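Local coordinates for protein Zn-dependent hydrolase, glyoxylase (Echinicola vietnamensis, PDB 6T5K) that probably hydrolyses the beta-lactam ring of antibiotics, carbapenems among them, at a two-zinc active site, at residues A[36-41]-A[61-66]; A[57-62]-A[175-180]; A[66-71]-A[147-152]. One frame throughout, in Å; residues are numbered along the deposited sequence.

Contact 1: A[36-41]-A[61-66]; sequences SPHTYV and VISDGE
V61 meets H38 and T39 with backbone and side chain together. Its CA carries a C-H toward the carbonyl oxygen of H38 (CA to O 3.3 Å), and CG1 also lies near that oxygen. Beside it T39 and V61 form an antiparallel non-hydrogen-bonded pair, and their side chains leave on the same face of the sheet, where CG2 of T39 and CG2 of V61 approach to 4.2 Å. F172 of strand 169-172 packs on both.

The next residue, I62, supplies the backbone bond of the contact: its N reaches O of H38 at 2.9 Å, nearly straight at 168°. One carbonyl oxygen therefore receives both the amide N-H and the weaker C-H of the residue before. The I62 side chain turns to the other face of the sheet and crosses Y40 at about a right angle. CD1 sits over one face of the tyrosine ring, displaced toward the rim, 3.9 Å from the centroid, a CH-pi contact whose closest ring atom is CE1 (3.5 Å). CG1 of I62, which carries this methyl, stands beside its own backbone N (chi1 -55°).

These are the open ends of the hairpin made by strands 39-48 and 54-63, within the larger sheet of the metallo-beta-lactamase alpha-beta/beta-alpha sandwich. The T39 and V61 face is the one turned to the second sheet.

Beyond the bridge, the carbonyl oxygen of I62 lies at the edge of the H38 imidazole, in its plane, 3.3 Å from CD2. S63 OG approaches the same ring obliquely and bonds to OD2 of D64 (2.8 Å), meeting that oxygen from above the carboxylate plane. From S63 to E66 the chain reverses in a type I' turn, D64 and G65 both having positive phi, and paired backbone bonds between S63 and E66 close it.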
ATOM      1  N   SER A  36     -11.499  -0.734  -8.973  1.00 17.21           N
ATOM      2  CA  SER A  36     -11.266  -0.838 -10.409  1.00 17.27           C
ATOM      3  C   SER A  36     -11.494  -2.292 -10.775  1.00 16.95           C
ATOM      4  O   SER A  36     -11.685  -3.133  -9.886  1.00 17.37           O
ATOM      5  CB  SER A  36      -9.844  -0.388 -10.788  1.00 17.61           C
ATOM      6  OG  SER A  36      -8.870  -1.337 -10.410  1.00 18.16           O
ATOM      7  N   PRO A  37     -11.434  -2.637 -12.063  1.00 18.89           N
ATOM      8  CA  PRO A  37     -11.710  -4.046 -12.416  1.00 17.67           C
ATOM      9  C   PRO A  37     -10.876  -5.059 -11.659  1.00 18.62           C
ATOM     10  O   PRO A  37     -11.388  -6.136 -11.322  1.00 21.32           O
ATOM     11  CB  PRO A  37     -11.471  -4.089 -13.933  1.00 18.91           C
ATOM     12  CG  PRO A  37     -11.862  -2.713 -14.375  1.00 21.29           C
ATOM     13  CD  PRO A  37     -11.360  -1.785 -13.266  1.00 20.49           C
ATOM     14  N   HIS A  38      -9.613  -4.738 -11.372  1.00 17.03           N
ATOM     15  CA  HIS A  38      -8.714  -5.675 -10.731  1.00 17.24           C
ATOM     16  C   HIS A  38      -8.118  -5.186  -9.422  1.00 16.97           C
ATOM     17  O   HIS A  38      -7.260  -5.875  -8.871  1.00 17.94           O
ATOM     18  CB  HIS A  38      -7.560  -6.034 -11.674  1.00 18.63           C
ATOM     19  CG  HIS A  38      -8.015  -6.617 -12.962  1.00 21.02           C
ATOM     20  ND1 HIS A  38      -8.211  -5.849 -14.090  1.00 22.51           N
ATOM     21  CD2 HIS A  38      -8.339  -7.887 -13.303  1.00 24.29           C
ATOM     22  CE1 HIS A  38      -8.643  -6.618 -15.071  1.00 25.30           C
ATOM     23  NE2 HIS A  38      -8.744  -7.854 -14.620  1.00 24.38           N
ATOM     24  N   THR A  39      -8.483  -4.011  -8.923  1.00 16.19           N
ATOM     25  CA  THR A  39      -7.870  -3.536  -7.695  1.00 16.06           C
ATOM     26  C   THR A  39      -8.911  -3.169  -6.653  1.00 16.69           C
ATOM     27  O   THR A  39     -10.058  -2.812  -6.960  1.00 15.95           O
ATOM     28  CB  THR A  39      -6.854  -2.368  -7.870  1.00 17.54           C
ATOM     29  OG1 THR A  39      -7.529  -1.113  -8.021  1.00 17.77           O
ATOM     30  CG2 THR A  39      -5.935  -2.635  -9.037  1.00 18.08           C
ATOM     31  N   TYR A  40      -8.482  -3.320  -5.409  1.00 16.71           N
ATOM     32  CA  TYR A  40      -9.321  -3.193  -4.234  1.00 16.69           C
ATOM     33  C   TYR A  40      -8.531  -2.441  -3.169  1.00 17.77           C
ATOM     34  O   TYR A  40      -7.302  -2.543  -3.092  1.00 17.55           O
ATOM     35  CB  TYR A  40      -9.643  -4.578  -3.654  1.00 16.95           C
ATOM     36  CG  TYR A  40     -10.339  -5.514  -4.601  1.00 17.90           C
ATOM     37  CD1 TYR A  40      -9.686  -6.018  -5.729  1.00 19.19           C
ATOM     38  CD2 TYR A  40     -11.671  -5.858  -4.407  1.00 19.28           C
ATOM     39  CE1 TYR A  40     -10.337  -6.850  -6.616  1.00 21.03           C
ATOM     40  CE2 TYR A  40     -12.319  -6.723  -5.268  1.00 20.79           C
ATOM     41  CZ  TYR A  40     -11.651  -7.194  -6.389  1.00 20.06           C
ATOM     42  OH  TYR A  40     -12.284  -8.040  -7.267  1.00 23.93           O
ATOM     43  N   VAL A  41      -9.234  -1.679  -2.345  1.00 17.03           N
ATOM     44  CA  VAL A  41      -8.622  -1.055  -1.179  1.00 17.98           C
ATOM     45  C   VAL A  41      -9.066  -1.826   0.059  1.00 18.24           C
ATOM     46  O   VAL A  41     -10.258  -2.115   0.221  1.00 19.00           O
ATOM     47  CB  VAL A  41      -9.000   0.431  -1.073  1.00 18.41           C
ATOM     48  CG1 VAL A  41      -8.352   1.051   0.128  1.00 18.28           C
ATOM     49  CG2 VAL A  41      -8.636   1.173  -2.354  1.00 19.70           C
ATOM     50  N   VAL A  61      -4.515  -6.505  -5.527  1.00 15.38           N
ATOM     51  CA  VAL A  61      -4.681  -6.696  -6.957  1.00 15.28           C
ATOM     52  C   VAL A  61      -5.095  -8.139  -7.161  1.00 15.32           C
ATOM     53  O   VAL A  61      -4.452  -9.037  -6.616  1.00 15.76           O
ATOM     54  CB  VAL A  61      -3.381  -6.381  -7.704  1.00 17.03           C
ATOM     55  CG1 VAL A  61      -3.590  -6.530  -9.219  1.00 17.84           C
ATOM     56  CG2 VAL A  61      -2.914  -4.989  -7.311  1.00 17.68           C
ATOM     57  N   ILE A  62      -6.177  -8.354  -7.915  1.00 16.21           N
ATOM     58  CA  ILE A  62      -6.724  -9.689  -8.162  1.00 16.92           C
ATOM     59  C   ILE A  62      -6.897  -9.871  -9.665  1.00 17.45           C
ATOM     60  O   ILE A  62      -7.543  -9.051 -10.330  1.00 19.85           O
ATOM     61  CB  ILE A  62      -8.059  -9.912  -7.428  1.00 18.50           C
ATOM     62  CG1 ILE A  62      -7.895  -9.650  -5.928  1.00 20.74           C
ATOM     63  CG2 ILE A  62      -8.556 -11.332  -7.657  1.00 21.39           C
ATOM     64  CD1 ILE A  62      -9.186  -9.777  -5.100  1.00 20.35           C
ATOM     65  N   SER A  63      -6.349 -10.958 -10.201  1.00 17.46           N
ATOM     66  CA  SER A  63      -6.573 -11.276 -11.609  1.00 17.80           C
ATOM     67  C   SER A  63      -6.410 -12.772 -11.780  1.00 19.16           C
ATOM     68  O   SER A  63      -5.474 -13.363 -11.234  1.00 18.94           O
ATOM     69  CB  SER A  63      -5.576 -10.533 -12.515  1.00 20.27           C
ATOM     70  OG  SER A  63      -5.909 -10.602 -13.897  1.00 20.83           O
ATOM     71  N   ASP A  64      -7.324 -13.370 -12.542  1.00 19.42           N
ATOM     72  CA  ASP A  64      -7.237 -14.778 -12.904  1.00 18.61           C
ATOM     73  C   ASP A  64      -7.063 -15.694 -11.696  1.00 18.82           C
ATOM     74  O   ASP A  64      -6.288 -16.651 -11.725  1.00 20.55           O
ATOM     75  CB  ASP A  64      -6.125 -14.978 -13.931  1.00 19.23           C
ATOM     76  CG  ASP A  64      -6.140 -13.893 -15.004  1.00 19.90           C
ATOM     77  OD1 ASP A  64      -7.123 -13.850 -15.789  1.00 23.50           O
ATOM     78  OD2 ASP A  64      -5.182 -13.066 -15.032  1.00 19.21           O
ATOM     79  N   GLY A  65      -7.791 -15.400 -10.617  1.00 20.17           N
ATOM     80  CA  GLY A  65      -7.787 -16.234  -9.432  1.00 21.61           C
ATOM     81  C   GLY A  65      -6.576 -16.086  -8.557  1.00 20.80           C
ATOM     82  O   GLY A  65      -6.399 -16.896  -7.634  1.00 22.50           O
ATOM     83  N   GLU A  66      -5.750 -15.074  -8.795  1.00 19.11           N
ATOM     84  CA  GLU A  66      -4.552 -14.830  -8.013  1.00 16.40           C
ATOM     85  C   GLU A  66      -4.588 -13.414  -7.461  1.00 16.68           C
ATOM     86  O   GLU A  66      -5.252 -12.536  -8.006  1.00 18.27           O
ATOM     87  CB  GLU A  66      -3.297 -15.032  -8.881  1.00 17.88           C
ATOM     88  CG  GLU A  66      -3.222 -16.435  -9.460  1.00 19.27           C
ATOM     89  CD  GLU A  66      -1.968 -16.730 -10.275  1.00 21.12           C
ATOM     90  OE1 GLU A  66      -1.032 -15.910 -10.244  1.00 19.27           O
ATOM     91  OE2 GLU A  66      -1.933 -17.800 -10.926  1.00 24.19           O
TER

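Contact 2: A[57-62]-A[175-180]; sequences NGMIVI and DQVLFG
M59 and F179 both point their CB at the opposing strand and set CG anti to the backbone N (chi1 178° for M59). M59 stays extended through chi2 and then bends at chi3 (74°), placing CE 3.6 Å from CB of F179. The two side chains slide past each other in opposite directions, while SD of M59 rests 3.8 Å from CG1 of V177.

Main-chain atoms of 57-59 also meet the phenyl ring. The amide N of M59 stands over one face, displaced toward the rim. At the ring edge, near its plane, the carbonyl oxygen of N57 is 3.4 Å from CZ of F179. G58 adds its CA, 3.7 Å from CE1 of F179.

This is face-to-face sheet packing, with segment axes 7.9 Å apart at closest and running at 144°, in the interior of the alpha-beta/beta-alpha sandwich. The side chain of N57 lies about 5 Å from that of the zinc ligand H223, and its ND2 bonds to the carbonyl oxygens of P221 and G224. I220 of strand 218-221 packs on M59, V177 and F179, while T39 of strand 39-48 touches V177.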
ATOM      1  N   ASN A  57      -4.964   2.353   4.694  1.00 18.65           N
ATOM      2  CA  ASN A  57      -5.274   1.691   3.442  1.00 18.79           C
ATOM      3  C   ASN A  57      -4.151   0.755   3.008  1.00 18.50           C
ATOM      4  O   ASN A  57      -2.970   1.057   3.178  1.00 18.44           O
ATOM      5  CB  ASN A  57      -5.461   2.705   2.313  1.00 19.77           C
ATOM      6  CG  ASN A  57      -6.578   3.662   2.573  1.00 19.13           C
ATOM      7  OD1 ASN A  57      -7.576   3.342   3.255  1.00 22.21           O
ATOM      8  ND2 ASN A  57      -6.439   4.858   2.024  1.00 19.20           N
ATOM      9  N   GLY A  58      -4.540  -0.376   2.427  1.00 16.36           N
ATOM     10  CA  GLY A  58      -3.677  -1.118   1.538  1.00 18.12           C
ATOM     11  C   GLY A  58      -4.431  -1.432   0.261  1.00 17.61           C
ATOM     12  O   GLY A  58      -5.579  -1.019   0.070  1.00 17.04           O
ATOM     13  N   MET A  59      -3.770  -2.177  -0.607  1.00 15.77           N
ATOM     14  CA  MET A  59      -4.331  -2.495  -1.914  1.00 15.48           C
ATOM     15  C   MET A  59      -4.264  -4.005  -2.104  1.00 14.57           C
ATOM     16  O   MET A  59      -3.323  -4.647  -1.647  1.00 18.58           O
ATOM     17  CB  MET A  59      -3.555  -1.789  -3.045  1.00 16.53           C
ATOM     18  CG  MET A  59      -4.081  -2.138  -4.448  1.00 17.50           C
ATOM     19  SD  MET A  59      -3.357  -1.117  -5.769  1.00 16.06           S
ATOM     20  CE  MET A  59      -1.715  -1.811  -5.882  1.00 16.72           C
ATOM     21  N   ILE A  60      -5.264  -4.556  -2.772  1.00 14.55           N
ATOM     22  CA  ILE A  60      -5.232  -5.917  -3.283  1.00 15.45           C
ATOM     23  C   ILE A  60      -5.390  -5.826  -4.788  1.00 15.44           C
ATOM     24  O   ILE A  60      -6.300  -5.147  -5.277  1.00 16.73           O
ATOM     25  CB  ILE A  60      -6.359  -6.788  -2.703  1.00 17.06           C
ATOM     26  CG1 ILE A  60      -6.528  -6.552  -1.214  1.00 18.74           C
ATOM     27  CG2 ILE A  60      -6.057  -8.269  -2.986  1.00 17.49           C
ATOM     28  CD1 ILE A  60      -7.771  -7.173  -0.680  1.00 20.97           C
ATOM     29  N   VAL A  61      -4.515  -6.505  -5.527  1.00 15.38           N
ATOM     30  CA  VAL A  61      -4.681  -6.696  -6.957  1.00 15.28           C
ATOM     31  C   VAL A  61      -5.095  -8.139  -7.161  1.00 15.32           C
ATOM     32  O   VAL A  61      -4.452  -9.037  -6.616  1.00 15.76           O
ATOM     33  CB  VAL A  61      -3.381  -6.381  -7.704  1.00 17.03           C
ATOM     34  CG1 VAL A  61      -3.590  -6.530  -9.219  1.00 17.84           C
ATOM     35  CG2 VAL A  61      -2.914  -4.989  -7.311  1.00 17.68           C
ATOM     36  N   ILE A  62      -6.177  -8.354  -7.915  1.00 16.21           N
ATOM     37  CA  ILE A  62      -6.724  -9.689  -8.162  1.00 16.92           C
ATOM     38  C   ILE A  62      -6.897  -9.871  -9.665  1.00 17.45           C
ATOM     39  O   ILE A  62      -7.543  -9.051 -10.330  1.00 19.85           O
ATOM     40  CB  ILE A  62      -8.059  -9.912  -7.428  1.00 18.50           C
ATOM     41  CG1 ILE A  62      -7.895  -9.650  -5.928  1.00 20.74           C
ATOM     42  CG2 ILE A  62      -8.556 -11.332  -7.657  1.00 21.39           C
ATOM     43  CD1 ILE A  62      -9.186  -9.777  -5.100  1.00 20.35           C
ATOM     44  N   ASP A 175      -5.046  -1.270 -14.988  1.00 14.31           N
ATOM     45  CA  ASP A 175      -6.123  -0.373 -14.591  1.00 15.31           C
ATOM     46  C   ASP A 175      -5.609   1.047 -14.347  1.00 15.30           C
ATOM     47  O   ASP A 175      -6.390   1.898 -13.879  1.00 16.18           O
ATOM     48  CB  ASP A 175      -6.807  -0.875 -13.300  1.00 16.69           C
ATOM     49  CG  ASP A 175      -7.551  -2.193 -13.462  1.00 18.50           C
ATOM     50  OD1 ASP A 175      -7.623  -2.775 -14.565  1.00 19.47           O
ATOM     51  OD2 ASP A 175      -8.068  -2.665 -12.413  1.00 18.78           O
ATOM     52  N   GLN A 176      -4.324   1.304 -14.574  1.00 14.83           N
ATOM     53  CA  GLN A 176      -3.712   2.620 -14.316  1.00 14.48           C
ATOM     54  C   GLN A 176      -3.989   3.064 -12.864  1.00 13.12           C
ATOM     55  O   GLN A 176      -4.476   4.163 -12.576  1.00 14.24           O
ATOM     56  CB  GLN A 176      -4.130   3.679 -15.356  1.00 16.97           C
ATOM     57  CG  GLN A 176      -3.341   3.628 -16.620  1.00 21.47           C
ATOM     58  CD  GLN A 176      -1.811   3.971 -16.456  1.00 24.58           C
ATOM     59  OE1 GLN A 176      -1.379   4.559 -15.508  1.00 21.95           O
ATOM     60  NE2 GLN A 176      -1.032   3.611 -17.463  0.60 28.95           N
ATOM     61  N   VAL A 177      -3.577   2.166 -11.938  1.00 13.86           N
ATOM     62  CA  VAL A 177      -3.770   2.361 -10.511  1.00 13.86           C
ATOM     63  C   VAL A 177      -2.421   2.427  -9.821  1.00 14.48           C
ATOM     64  O   VAL A 177      -1.550   1.582 -10.042  1.00 15.21           O
ATOM     65  CB  VAL A 177      -4.586   1.200  -9.910  1.00 14.60           C
ATOM     66  CG1 VAL A 177      -4.712   1.350  -8.375  1.00 14.72           C
ATOM     67  CG2 VAL A 177      -5.947   1.131 -10.530  1.00 14.33           C
ATOM     68  N   LEU A 178      -2.291   3.374  -8.915  1.00 14.16           N
ATOM     69  CA  LEU A 178      -1.108   3.499  -8.093  1.00 12.94           C
ATOM     70  C   LEU A 178      -1.511   3.351  -6.642  1.00 12.69           C
ATOM     71  O   LEU A 178      -2.390   4.088  -6.169  1.00 14.68           O
ATOM     72  CB  LEU A 178      -0.478   4.895  -8.251  1.00 14.87           C
ATOM     73  CG  LEU A 178       0.852   5.079  -7.509  1.00 18.24           C
ATOM     74  CD1 LEU A 178       2.003   4.643  -8.386  1.00 18.19           C
ATOM     75  CD2 LEU A 178       1.066   6.511  -7.046  1.00 20.71           C
ATOM     76  N   PHE A 179      -0.828   2.446  -5.931  1.00 13.62           N
ATOM     77  CA  PHE A 179      -0.864   2.435  -4.475  1.00 14.14           C
ATOM     78  C   PHE A 179       0.310   3.293  -4.002  1.00 14.83           C
ATOM     79  O   PHE A 179       1.477   2.878  -4.089  1.00 14.46           O
ATOM     80  CB  PHE A 179      -0.797   1.041  -3.865  1.00 13.76           C
ATOM     81  CG  PHE A 179      -0.876   1.085  -2.375  1.00 14.18           C
ATOM     82  CD1 PHE A 179      -2.044   1.475  -1.750  1.00 15.89           C
ATOM     83  CD2 PHE A 179       0.232   0.790  -1.600  1.00 16.24           C
ATOM     84  CE1 PHE A 179      -2.105   1.568  -0.373  1.00 16.05           C
ATOM     85  CE2 PHE A 179       0.186   0.891  -0.230  1.00 16.34           C
ATOM     86  CZ  PHE A 179      -0.995   1.256   0.395  1.00 16.27           C
ATOM     87  N   GLY A 180       0.001   4.507  -3.525  1.00 15.45           N
ATOM     88  CA  GLY A 180       1.035   5.429  -3.089  1.00 15.46           C
ATOM     89  C   GLY A 180       1.525   5.179  -1.685  1.00 16.31           C
ATOM     90  O   GLY A 180       2.615   5.624  -1.337  1.00 18.43           O
TER

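Contact 3: A[66-71]-A[147-152]; sequences EAVVFD and LKVGTK. With EDO (1,2-ethanediol), chain E.
V68 packs against L147 and V149 at the apolar centre of this contact. It puts CG1 anti to its backbone N (chi1 169°), and that methyl meets CD1 of L147 at 4.1 Å, the two side chains crossing at about a right angle. V149 is crossed obliquely, CG2 of each valine turned to the other; the deposited separation is shorter than a normal methyl contact, but V149 has two conformers, so the exact closeness is doubtful. In the conformer given, CG1 of V149 lies 3.5 Å from the carbonyl oxygen of E66. V154 of strand 152-157 packs on both V68 and L147, joining the edge hairpin of the smaller sheet to strand 66-70 of the larger one.

The looser side is polar and reaches solvent. A type II' turn from V149 to K152 links strands 144-149 and 152-157, with G150 supplying the positive phi. The exposed K148 side chain runs extended to CE and bends at chi4 (67°), which puts NZ 3.0 Å from the carbonyl oxygen of G150. A 1,2-ethanediol, probably from the crystallisation liquor, spans the K148 backbone: K148 N donates to its O2 at 3.0 Å, and its O1 donates to K148 O at 2.6 Å.

Between the two sides stands the E66 carboxylate. G150 N donates to OE1 at 2.9 Å and 150°, approaching from well above the carboxylate plane. N94 of strand 92-98 gives its ND2 to the same oxygen and also to O of K148, so one amide group serves both segments. Two N-H donors on OE1, with NZ of K148 5.9 Å from OE1 of E66 and not in contact, are consistent with an ionised glutamate fixed mainly by neutral donors.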
ATOM      1  N   GLU A  66      -5.750 -15.074  -8.795  1.00 19.11           N
ATOM      2  CA  GLU A  66      -4.552 -14.830  -8.013  1.00 16.40           C
ATOM      3  C   GLU A  66      -4.588 -13.414  -7.461  1.00 16.68           C
ATOM      4  O   GLU A  66      -5.252 -12.536  -8.006  1.00 18.27           O
ATOM      5  CB  GLU A  66      -3.297 -15.032  -8.881  1.00 17.88           C
ATOM      6  CG  GLU A  66      -3.222 -16.435  -9.460  1.00 19.27           C
ATOM      7  CD  GLU A  66      -1.968 -16.730 -10.275  1.00 21.12           C
ATOM      8  OE1 GLU A  66      -1.032 -15.910 -10.244  1.00 19.27           O
ATOM      9  OE2 GLU A  66      -1.933 -17.800 -10.926  1.00 24.19           O
ATOM     10  N   ALA A  67      -3.889 -13.215  -6.348  1.00 14.81           N
ATOM     11  CA  ALA A  67      -3.898 -11.927  -5.679  1.00 17.55           C
ATOM     12  C   ALA A  67      -2.522 -11.574  -5.140  1.00 16.91           C
ATOM     13  O   ALA A  67      -1.738 -12.442  -4.736  1.00 18.15           O
ATOM     14  CB  ALA A  67      -4.884 -11.949  -4.519  1.00 16.87           C
ATOM     15  N   VAL A  68      -2.224 -10.273  -5.160  1.00 16.00           N
ATOM     16  CA  VAL A  68      -1.077  -9.719  -4.449  1.00 16.11           C
ATOM     17  C   VAL A  68      -1.563  -8.604  -3.538  1.00 15.16           C
ATOM     18  O   VAL A  68      -2.402  -7.798  -3.936  1.00 15.73           O
ATOM     19  CB  VAL A  68      -0.034  -9.188  -5.443  1.00 15.96           C
ATOM     20  CG1 VAL A  68       1.025  -8.369  -4.713  1.00 15.76           C
ATOM     21  CG2 VAL A  68       0.564 -10.350  -6.260  1.00 16.92           C
ATOM     22  N   VAL A  69      -1.069  -8.584  -2.306  1.00 15.52           N
ATOM     23  CA  VAL A  69      -1.483  -7.605  -1.308  1.00 15.51           C
ATOM     24  C   VAL A  69      -0.359  -6.601  -1.064  1.00 15.49           C
ATOM     25  O   VAL A  69       0.805  -6.982  -0.909  1.00 16.45           O
ATOM     26  CB  VAL A  69      -1.885  -8.312  -0.004  1.00 16.78           C
ATOM     27  CG1 VAL A  69      -2.261  -7.299   1.065  1.00 16.95           C
ATOM     28  CG2 VAL A  69      -3.008  -9.299  -0.253  1.00 17.06           C
ATOM     29  N   PHE A  70      -0.726  -5.327  -1.009  1.00 16.23           N
ATOM     30  CA  PHE A  70       0.165  -4.241  -0.626  1.00 14.97           C
ATOM     31  C   PHE A  70      -0.275  -3.750   0.734  1.00 16.04           C
ATOM     32  O   PHE A  70      -1.406  -3.274   0.882  1.00 16.34           O
ATOM     33  CB  PHE A  70       0.101  -3.089  -1.628  1.00 13.93           C
ATOM     34  CG  PHE A  70       0.835  -3.380  -2.901  1.00 14.94           C
ATOM     35  CD1 PHE A  70       0.277  -4.201  -3.857  1.00 15.97           C
ATOM     36  CD2 PHE A  70       2.121  -2.866  -3.126  1.00 15.39           C
ATOM     37  CE1 PHE A  70       0.961  -4.491  -5.004  1.00 17.53           C
ATOM     38  CE2 PHE A  70       2.793  -3.189  -4.257  1.00 15.05           C
ATOM     39  CZ  PHE A  70       2.196  -3.970  -5.214  1.00 16.77           C
ATOM     40  N   ASP A  71       0.630  -3.878   1.701  1.00 15.41           N
ATOM     41  CA  ASP A  71       0.472  -3.540   3.111  1.00 16.72           C
ATOM     42  C   ASP A  71      -0.437  -4.526   3.833  1.00 17.50           C
ATOM     43  O   ASP A  71      -1.442  -5.010   3.287  1.00 17.61           O
ATOM     44  CB  ASP A  71      -0.027  -2.118   3.337  1.00 16.51           C
ATOM     45  CG  ASP A  71       1.043  -1.068   3.104  1.00 18.64           C
ATOM     46  OD1 ASP A  71       2.165  -1.409   2.676  1.00 19.15           O
ATOM     47  OD2 ASP A  71       0.734   0.123   3.339  1.00 19.70           O
ATOM     48  N   LEU A 147       5.870  -8.511  -9.774  1.00 14.66           N
ATOM     49  CA  LEU A 147       5.152  -9.599  -9.126  1.00 15.65           C
ATOM     50  C   LEU A 147       4.001 -10.029 -10.022  1.00 15.78           C
ATOM     51  O   LEU A 147       3.100  -9.233 -10.327  1.00 16.14           O
ATOM     52  CB  LEU A 147       4.633  -9.181  -7.759  1.00 17.09           C
ATOM     53  CG  LEU A 147       5.702  -8.946  -6.718  1.00 17.41           C
ATOM     54  CD1 LEU A 147       5.071  -8.335  -5.481  1.00 18.89           C
ATOM     55  CD2 LEU A 147       6.449 -10.211  -6.360  1.00 20.59           C
ATOM     56  N   LYS A 148       4.019 -11.298 -10.405  1.00 15.84           N
ATOM     57  CA  LYS A 148       2.971 -11.862 -11.232  1.00 15.71           C
ATOM     58  C   LYS A 148       1.669 -11.950 -10.448  1.00 16.62           C
ATOM     59  O   LYS A 148       1.637 -12.356  -9.276  1.00 18.07           O
ATOM     60  CB  LYS A 148       3.406 -13.249 -11.705  1.00 19.30           C
ATOM     61  CG  LYS A 148       2.456 -13.955 -12.632  1.00 21.36           C
ATOM     62  CD  LYS A 148       2.985 -15.327 -13.040  1.00 24.98           C
ATOM     63  CE  LYS A 148       2.055 -16.063 -13.998  1.00 27.85           C
ATOM     64  NZ  LYS A 148       1.997 -15.339 -15.332  1.00 30.37           N
ATOM     65  N   VAL A 149       0.587 -11.568 -11.122  0.61 15.77           N
ATOM     66  CA  VAL A 149      -0.777 -11.690 -10.618  0.61 16.92           C
ATOM     67  C   VAL A 149      -1.576 -12.297 -11.768  0.61 16.21           C
ATOM     68  O   VAL A 149      -2.005 -11.584 -12.681  0.61 15.78           O
ATOM     69  CB  VAL A 149      -1.383 -10.348 -10.189  0.61 19.68           C
ATOM     70  CG1 VAL A 149      -2.757 -10.609  -9.574  0.61 21.24           C
ATOM     71  CG2 VAL A 149      -0.473  -9.586  -9.216  0.61 21.30           C
ATOM     72  N   GLY A 150      -1.745 -13.609 -11.768  1.00 18.13           N
ATOM     73  CA  GLY A 150      -2.434 -14.216 -12.894  1.00 19.81           C
ATOM     74  C   GLY A 150      -1.703 -13.927 -14.189  1.00 18.23           C
ATOM     75  O   GLY A 150      -0.488 -14.131 -14.295  1.00 19.25           O
ATOM     76  N   THR A 151      -2.441 -13.407 -15.179  1.00 18.41           N
ATOM     77  CA  THR A 151      -1.867 -13.096 -16.476  1.00 18.49           C
ATOM     78  C   THR A 151      -1.299 -11.696 -16.527  1.00 17.71           C
ATOM     79  O   THR A 151      -0.837 -11.263 -17.581  1.00 20.49           O
ATOM     80  CB  THR A 151      -2.913 -13.245 -17.586  1.00 20.50           C
ATOM     81  OG1 THR A 151      -4.014 -12.336 -17.400  1.00 19.96           O
ATOM     82  CG2 THR A 151      -3.430 -14.656 -17.604  1.00 21.52           C
ATOM     83  N   LYS A 152      -1.343 -10.986 -15.420  1.00 16.62           N
ATOM     84  CA  LYS A 152      -0.891  -9.612 -15.333  1.00 15.17           C
ATOM     85  C   LYS A 152       0.261  -9.540 -14.348  1.00 15.51           C
ATOM     86  O   LYS A 152       0.727 -10.560 -13.816  1.00 16.95           O
ATOM     87  CB  LYS A 152      -2.059  -8.728 -14.890  1.00 16.42           C
ATOM     88  CG  LYS A 152      -3.201  -8.739 -15.887  1.00 18.43           C
ATOM     89  CD  LYS A 152      -4.362  -7.872 -15.442  1.00 20.21           C
ATOM     90  CE  LYS A 152      -5.605  -8.062 -16.301  1.00 23.79           C
ATOM     91  NZ  LYS A 152      -5.275  -7.786 -17.738  0.80 26.25           N
TER
HETATM   92  C1  EDO E1204       4.431 -13.367  -7.385  1.00 31.34           C
HETATM   93  O1  EDO E1204       3.405 -13.947  -8.171  1.00 28.44           O
HETATM   94  C2  EDO E1204       5.779 -13.794  -7.970  1.00 32.47           C
HETATM   95  O2  EDO E1204       6.054 -13.059  -9.178  1.00 29.59           O

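Strand 54-63 runs through contacts 1 and 2, whose centres are 9 Å apart, and pairs with the strand of contact 3 by bonds such as M59 O to F70 N (2.8 Å). D175, in contact 2, ties back to contact 1: its OD2 lies 2.5 Å from OG of S36 and 2.8 Å from N of H38. Contacts 1 and 3, with centres 8 Å apart, meet at their turns, where OD2 of D64 is 2.7 Å from OG1 of T151. Contact 2 is the one near the active site, the F179 side chain lying about 8 Å from a zinc ion; contacts 1 and 3 lie away from the metal ligands.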